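Local coordinates for protein Dok-7 (Mus musculus, PDB 3ML4), which acts as a dimeric cytoplasmic adaptor that activates the receptor tyrosine kinase MuSK at the neuromuscular synapse, represented here by its PH and PTB domains, at residues L73-L78 with A90-F95; A103-I108 with V115-V120. All blocks are in the same frame, centred on the assembly; numbering follows the deposited sequence.

Contact 1: residues L73-L78 with A90-F95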
loop_
_atom_site.group_PDB
_atom_site.type_symbol
_atom_site.label_atom_id
_atom_site.label_comp_id
_atom_site.label_asym_id
_atom_site.label_seq_id
_atom_site.Cartn_x
_atom_site.Cartn_y
_atom_site.Cartn_z
ATOM N N LEU B 73 -16.989 21.470 0.340
ATOM C CA LEU B 73 -16.820 22.407 1.439
ATOM C C LEU B 73 -16.558 23.776 0.831
ATOM O O LEU B 73 -15.716 23.899 -0.050
ATOM C CB LEU B 73 -15.626 22.019 2.316
ATOM C CG LEU B 73 -15.613 20.736 3.156
ATOM C CD1 LEU B 73 -14.208 20.479 3.681
ATOM C CD2 LEU B 73 -16.622 20.752 4.307
ATOM N N PRO B 74 -17.290 24.810 1.286
ATOM C CA PRO B 74 -17.034 26.168 0.812
ATOM C C PRO B 74 -15.680 26.681 1.298
ATOM O O PRO B 74 -15.341 26.515 2.473
ATOM C CB PRO B 74 -18.175 26.979 1.435
ATOM C CG PRO B 74 -19.207 25.954 1.856
ATOM C CD PRO B 74 -18.407 24.765 2.242
ATOM N N TYR B 75 -14.922 27.298 0.395
ATOM C CA TYR B 75 -13.563 27.725 0.685
ATOM C C TYR B 75 -13.072 28.734 -0.349
ATOM O O TYR B 75 -13.085 28.455 -1.554
ATOM C CB TYR B 75 -12.639 26.505 0.713
ATOM C CG TYR B 75 -11.184 26.803 1.016
ATOM C CD1 TYR B 75 -10.767 27.104 2.312
ATOM C CD2 TYR B 75 -10.223 26.759 0.008
ATOM C CE1 TYR B 75 -9.441 27.370 2.592
ATOM C CE2 TYR B 75 -8.884 27.024 0.283
ATOM C CZ TYR B 75 -8.502 27.330 1.575
ATOM O OH TYR B 75 -7.180 27.592 1.858
ATOM N N GLU B 76 -12.653 29.904 0.135
ATOM C CA GLU B 76 -12.047 30.963 -0.696
ATOM C C GLU B 76 -12.845 31.317 -1.956
ATOM O O GLU B 76 -12.274 31.503 -3.035
ATOM C CB GLU B 76 -10.600 30.600 -1.068
ATOM C CG GLU B 76 -9.654 30.431 0.113
ATOM C CD GLU B 76 -9.332 31.737 0.824
ATOM O OE1 GLU B 76 -9.397 32.814 0.186
ATOM O OE2 GLU B 76 -9.002 31.678 2.030
ATOM N N GLY B 77 -14.166 31.395 -1.813
ATOM C CA GLY B 77 -15.049 31.804 -2.899
ATOM C C GLY B 77 -15.508 30.674 -3.798
ATOM O O GLY B 77 -16.265 30.898 -4.740
ATOM N N LEU B 78 -15.055 29.456 -3.516
ATOM C CA LEU B 78 -15.430 28.296 -4.333
ATOM C C LEU B 78 -16.316 27.326 -3.565
ATOM O O LEU B 78 -16.228 27.240 -2.333
ATOM C CB LEU B 78 -14.187 27.591 -4.893
ATOM C CG LEU B 78 -13.654 28.088 -6.253
ATOM C CD1 LEU B 78 -12.893 29.393 -6.122
ATOM C CD2 LEU B 78 -12.774 27.039 -6.921
ATOM N N ALA B 90 -4.135 20.109 4.903
ATOM C CA ALA B 90 -5.197 19.822 3.945
ATOM C C ALA B 90 -4.848 20.462 2.608
ATOM O O ALA B 90 -4.363 21.596 2.561
ATOM C CB ALA B 90 -6.520 20.343 4.452
ATOM N N VAL B 91 -5.088 19.729 1.525
ATOM C CA VAL B 91 -4.869 20.247 0.176
ATOM C C VAL B 91 -6.218 20.497 -0.476
ATOM O O VAL B 91 -7.002 19.565 -0.648
ATOM C CB VAL B 91 -4.024 19.275 -0.686
ATOM C CG1 VAL B 91 -3.949 19.755 -2.133
ATOM C CG2 VAL B 91 -2.629 19.121 -0.099
HETATM N N MSE B 92 -6.487 21.752 -0.830
HETATM C CA MSE B 92 -7.783 22.138 -1.400
HETATM C C MSE B 92 -7.745 22.215 -2.920
HETATM O O MSE B 92 -6.962 22.968 -3.493
HETATM C CB MSE B 92 -8.275 23.468 -0.812
HETATM C CG MSE B 92 -8.387 23.504 0.717
HETATM SE SE MSE B 92 -9.472 22.065 1.494
HETATM C CE MSE B 92 -11.222 22.506 0.736
ATOM N N LEU B 93 -8.595 21.416 -3.558
ATOM C CA LEU B 93 -8.721 21.393 -5.009
ATOM C C LEU B 93 -9.966 22.163 -5.438
ATOM O O LEU B 93 -11.010 22.065 -4.796
ATOM C CB LEU B 93 -8.800 19.953 -5.526
ATOM C CG LEU B 93 -7.660 18.962 -5.256
ATOM C CD1 LEU B 93 -7.926 17.643 -5.979
ATOM C CD2 LEU B 93 -6.319 19.519 -5.675
ATOM N N GLY B 94 -9.846 22.919 -6.526
ATOM C CA GLY B 94 -10.937 23.754 -7.011
ATOM C C GLY B 94 -11.477 23.314 -8.353
ATOM O O GLY B 94 -10.749 23.277 -9.346
ATOM N N PHE B 95 -12.764 22.990 -8.378
ATOM C CA PHE B 95 -13.428 22.547 -9.589
ATOM C C PHE B 95 -14.547 23.500 -9.952
ATOM O O PHE B 95 -15.093 24.187 -9.090
ATOM C CB PHE B 95 -14.011 21.148 -9.403
ATOM C CG PHE B 95 -13.013 20.136 -8.952
ATOM C CD1 PHE B 95 -12.799 19.910 -7.597
ATOM C CD2 PHE B 95 -12.281 19.404 -9.880
ATOM C CE1 PHE B 95 -11.874 18.974 -7.172
ATOM C CE2 PHE B 95 -11.352 18.460 -9.464
ATOM C CZ PHE B 95 -11.149 18.243 -8.103
#
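Met92, a selenomethionine, lies across one face of the Tyr75 ring, and its chain can be read outward from the strand. CB approaches the rim of the ring, 3.8 Å from Tyr75 CE2. The next atom makes the closest contact: Met92 CG is 3.6 Å from Tyr75 CE2 and stands 23° off the ring normal as seen from the centroid, a CH-pi contact over the face rather than at the edge. A bend at chi2 (-54°) keeps SE above the same face, 5.0 Å from the centroid of the Tyr75 ring, in a Met-aromatic contact. Chi3 (-64°) folds Met92 CE back beside the base of the ring, near Tyr75 CB, with Leu73 CD1 4.7 Å away and not in firm contact. This is the PH domain: strand 90-94 ends the run of antiparallel strands and bonds through Gly94 to Lys16 of strand 11-17, while the loop joining strands 59-71 and 81-86 folds over its Met92 side. Leu93, pointing the other way, packs on Trp104 of helix 98-112. The ring is presented by a type I' turn from Tyr75 to Leu78, whose end residues exchange two backbone bonds, N to O, in both directions. With CG anti to the backbone N, the tyrosine swings out over Met92, and Glu76 CG lies against the opposite face of the ring. An alanine in place of Tyr75 would remove both faces, and Met92 would probably be left with a gap over CB and CG and a selenium freer to turn. At the far end of the turn, Leu78 sets its CD2 branch 3.8 Å from Gly94 CA, meeting bare backbone where the strand has no side chain; the same leucine also touches Trp23.

Contact 2: residues A103-I108 with V115-V120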
loop_
_atom_site.group_PDB
_atom_site.type_symbol
_atom_site.label_atom_id
_atom_site.label_comp_id
_atom_site.label_asym_id
_atom_site.label_seq_id
_atom_site.Cartn_x
_atom_site.Cartn_y
_atom_site.Cartn_z
ATOM N N ALA B 103 -16.702 13.032 -9.435
ATOM C CA ALA B 103 -15.917 12.085 -10.215
ATOM C C ALA B 103 -14.536 11.907 -9.589
ATOM O O ALA B 103 -14.093 10.781 -9.370
ATOM C CB ALA B 103 -15.799 12.548 -11.668
ATOM N N TRP B 104 -13.877 13.023 -9.276
ATOM C CA TRP B 104 -12.573 12.998 -8.613
ATOM C C TRP B 104 -12.629 12.326 -7.232
ATOM O O TRP B 104 -11.797 11.468 -6.921
ATOM C CB TRP B 104 -11.977 14.409 -8.533
ATOM C CG TRP B 104 -11.271 14.835 -9.792
ATOM C CD1 TRP B 104 -11.781 14.829 -11.061
ATOM C CD2 TRP B 104 -9.928 15.330 -9.905
ATOM N NE1 TRP B 104 -10.842 15.284 -11.954
ATOM C CE2 TRP B 104 -9.696 15.602 -11.273
ATOM C CE3 TRP B 104 -8.898 15.571 -8.986
ATOM C CZ2 TRP B 104 -8.474 16.099 -11.745
ATOM C CZ3 TRP B 104 -7.681 16.073 -9.460
ATOM C CH2 TRP B 104 -7.482 16.326 -10.826
ATOM N N ASP B 105 -13.624 12.696 -6.425
ATOM C CA ASP B 105 -13.815 12.092 -5.105
ATOM C C ASP B 105 -14.020 10.575 -5.181
ATOM O O ASP B 105 -13.405 9.827 -4.416
ATOM C CB ASP B 105 -14.994 12.737 -4.371
ATOM C CG ASP B 105 -15.205 12.149 -2.991
ATOM O OD1 ASP B 105 -14.579 12.638 -2.030
ATOM O OD2 ASP B 105 -15.991 11.195 -2.868
ATOM N N THR B 106 -14.885 10.136 -6.099
ATOM C CA THR B 106 -15.197 8.715 -6.265
ATOM C C THR B 106 -13.991 7.920 -6.783
ATOM O O THR B 106 -13.716 6.817 -6.297
ATOM C CB THR B 106 -16.409 8.508 -7.208
ATOM O OG1 THR B 106 -17.476 9.382 -6.818
ATOM C CG2 THR B 106 -16.903 7.064 -7.168
ATOM N N ARG B 107 -13.275 8.484 -7.756
ATOM C CA ARG B 107 -12.115 7.819 -8.354
ATOM C C ARG B 107 -10.953 7.715 -7.360
ATOM O O ARG B 107 -10.379 6.635 -7.188
ATOM C CB ARG B 107 -11.694 8.531 -9.656
ATOM C CG ARG B 107 -10.626 7.820 -10.513
ATOM C CD ARG B 107 -11.150 6.584 -11.247
ATOM N NE ARG B 107 -10.873 5.374 -10.480
ATOM C CZ ARG B 107 -9.825 4.573 -10.680
ATOM N NH1 ARG B 107 -8.955 4.826 -11.651
ATOM N NH2 ARG B 107 -9.658 3.505 -9.911
ATOM N N ILE B 108 -10.630 8.829 -6.697
ATOM C CA ILE B 108 -9.556 8.867 -5.694
ATOM C C ILE B 108 -9.827 7.938 -4.504
ATOM O O ILE B 108 -8.930 7.219 -4.066
ATOM C CB ILE B 108 -9.263 10.307 -5.206
ATOM C CG1 ILE B 108 -8.796 11.188 -6.375
ATOM C CG2 ILE B 108 -8.216 10.301 -4.095
ATOM C CD1 ILE B 108 -8.727 12.681 -6.070
ATOM N N VAL B 115 -11.416 4.018 1.953
ATOM C CA VAL B 115 -11.502 5.387 2.462
ATOM C C VAL B 115 -12.947 5.883 2.441
ATOM O O VAL B 115 -13.551 6.081 1.381
ATOM C CB VAL B 115 -10.473 6.363 1.774
ATOM C CG1 VAL B 115 -10.094 5.892 0.385
ATOM C CG2 VAL B 115 -10.958 7.821 1.764
ATOM N N HIS B 116 -13.477 6.053 3.651
ATOM C CA HIS B 116 -14.887 6.319 3.898
ATOM C C HIS B 116 -15.013 7.502 4.850
ATOM O O HIS B 116 -14.103 7.771 5.639
ATOM C CB HIS B 116 -15.538 5.097 4.547
ATOM C CG HIS B 116 -15.430 3.842 3.733
ATOM N ND1 HIS B 116 -16.522 3.253 3.127
ATOM C CD2 HIS B 116 -14.368 3.056 3.439
ATOM C CE1 HIS B 116 -16.133 2.167 2.486
ATOM N NE2 HIS B 116 -14.830 2.024 2.661
ATOM N N ARG B 117 -16.137 8.205 4.782
ATOM C CA ARG B 117 -16.365 9.325 5.673
ATOM C C ARG B 117 -17.818 9.360 6.126
ATOM O O ARG B 117 -18.727 9.055 5.354
ATOM C CB ARG B 117 -15.958 10.642 5.000
ATOM C CG ARG B 117 -17.075 11.336 4.249
ATOM C CD ARG B 117 -16.594 12.527 3.467
ATOM N NE ARG B 117 -16.579 12.218 2.044
ATOM C CZ ARG B 117 -17.640 12.311 1.252
ATOM N NH1 ARG B 117 -18.804 12.727 1.749
ATOM N NH2 ARG B 117 -17.538 11.993 -0.037
ATOM N N PHE B 118 -18.025 9.729 7.386
ATOM C CA PHE B 118 -19.364 9.842 7.961
ATOM C C PHE B 118 -19.489 11.142 8.737
ATOM O O PHE B 118 -18.680 11.415 9.630
ATOM C CB PHE B 118 -19.643 8.677 8.907
ATOM C CG PHE B 118 -19.428 7.316 8.296
ATOM C CD1 PHE B 118 -20.503 6.581 7.816
ATOM C CD2 PHE B 118 -18.148 6.759 8.224
ATOM C CE1 PHE B 118 -20.312 5.311 7.263
ATOM C CE2 PHE B 118 -17.950 5.504 7.670
ATOM C CZ PHE B 118 -19.038 4.776 7.192
ATOM N N HIS B 119 -20.493 11.950 8.386
ATOM C CA HIS B 119 -20.809 13.167 9.132
ATOM C C HIS B 119 -21.341 12.802 10.519
ATOM O O HIS B 119 -22.376 12.141 10.645
ATOM C CB HIS B 119 -21.839 14.021 8.387
ATOM C CG HIS B 119 -21.315 14.672 7.140
ATOM N ND1 HIS B 119 -21.955 14.581 5.921
ATOM C CD2 HIS B 119 -20.189 15.394 6.918
ATOM C CE1 HIS B 119 -21.262 15.243 5.009
ATOM N NE2 HIS B 119 -20.185 15.742 5.587
ATOM N N VAL B 120 -20.620 13.228 11.552
ATOM C CA VAL B 120 -20.966 12.919 12.945
ATOM C C VAL B 120 -20.960 14.159 13.855
ATOM O O VAL B 120 -20.466 15.226 13.479
ATOM C CB VAL B 120 -20.010 11.848 13.559
ATOM C CG1 VAL B 120 -19.986 10.565 12.707
ATOM C CG2 VAL B 120 -18.597 12.414 13.748
#
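Arg117 reaches from strand 115-122 to Asp105 on helix 98-112, and this ion pair is the direct link between the two segments. Taken in order, the strand begins at Val115, whose CB points to the helix but whose CG1 stays 4.8 Å from Ile108 O, too far for a firm contact. His116 faces away, onto Leu199 of helix 193-203. Arg117 then turns back to the helix. Its chain bends at chi3 (107°), which brings the guanidinium edge-on to the carboxylate: NH2 lies 3.3 Å from Asp105 OD2, with that oxygen near the guanidinium plane. The N-H...O angle of 129° makes the hydrogen bond a weak one. NH2 is the one guanidinium nitrogen near both oxygens, with Asp105 OD1 3.6 Å from Arg117 NH2, so the groups do not meet as a flat, two-pronged pair. The 67° twist between their planes is consistent with that. The aspartate comes from the opposite direction, its CG anti to the backbone N, a torsion that carries the carboxylate out toward Arg117. Phe118 and Val120 pack on Met196 of helix 193-203 in the PTB domain, and His119 touches Glu70 of strand 59-71. The contact therefore spans the junction between the PH domain's C-terminal helix and the first strand of the PTB sheet. The carboxylate has a second partner, since OD1 forms a salt bridge with Arg109 NH1, while Arg117 NE makes a weak bond to Leu69 O. Two arginines thus share the one buried aspartate; its charge probably offsets their closeness, and they in turn probably favour its ionised form, making the interdomain link electrostatic more than finely directional.

In the fold
Contact 1 lies within the PH domain, whereas contact 2 spans the junction of the PH and PTB domains nearer the centre of the chain. The first is a buried, apolar meeting of a loop with the last strand of the PH barrel and covers 228 Å² in all; the second, only partly buried, covers 87 Å² and depends on opposite charges joining a helix to a strand. Their centres are 15 Å apart, and strand 90-94 leads directly into helix 98-112. The two also touch: Phe95 CE2 comes within 3.5 Å of Trp104 CD2, with the rings edge-to-face, so the PH core lies between the loop-covered strand and the helix carrying the interdomain salt bridge.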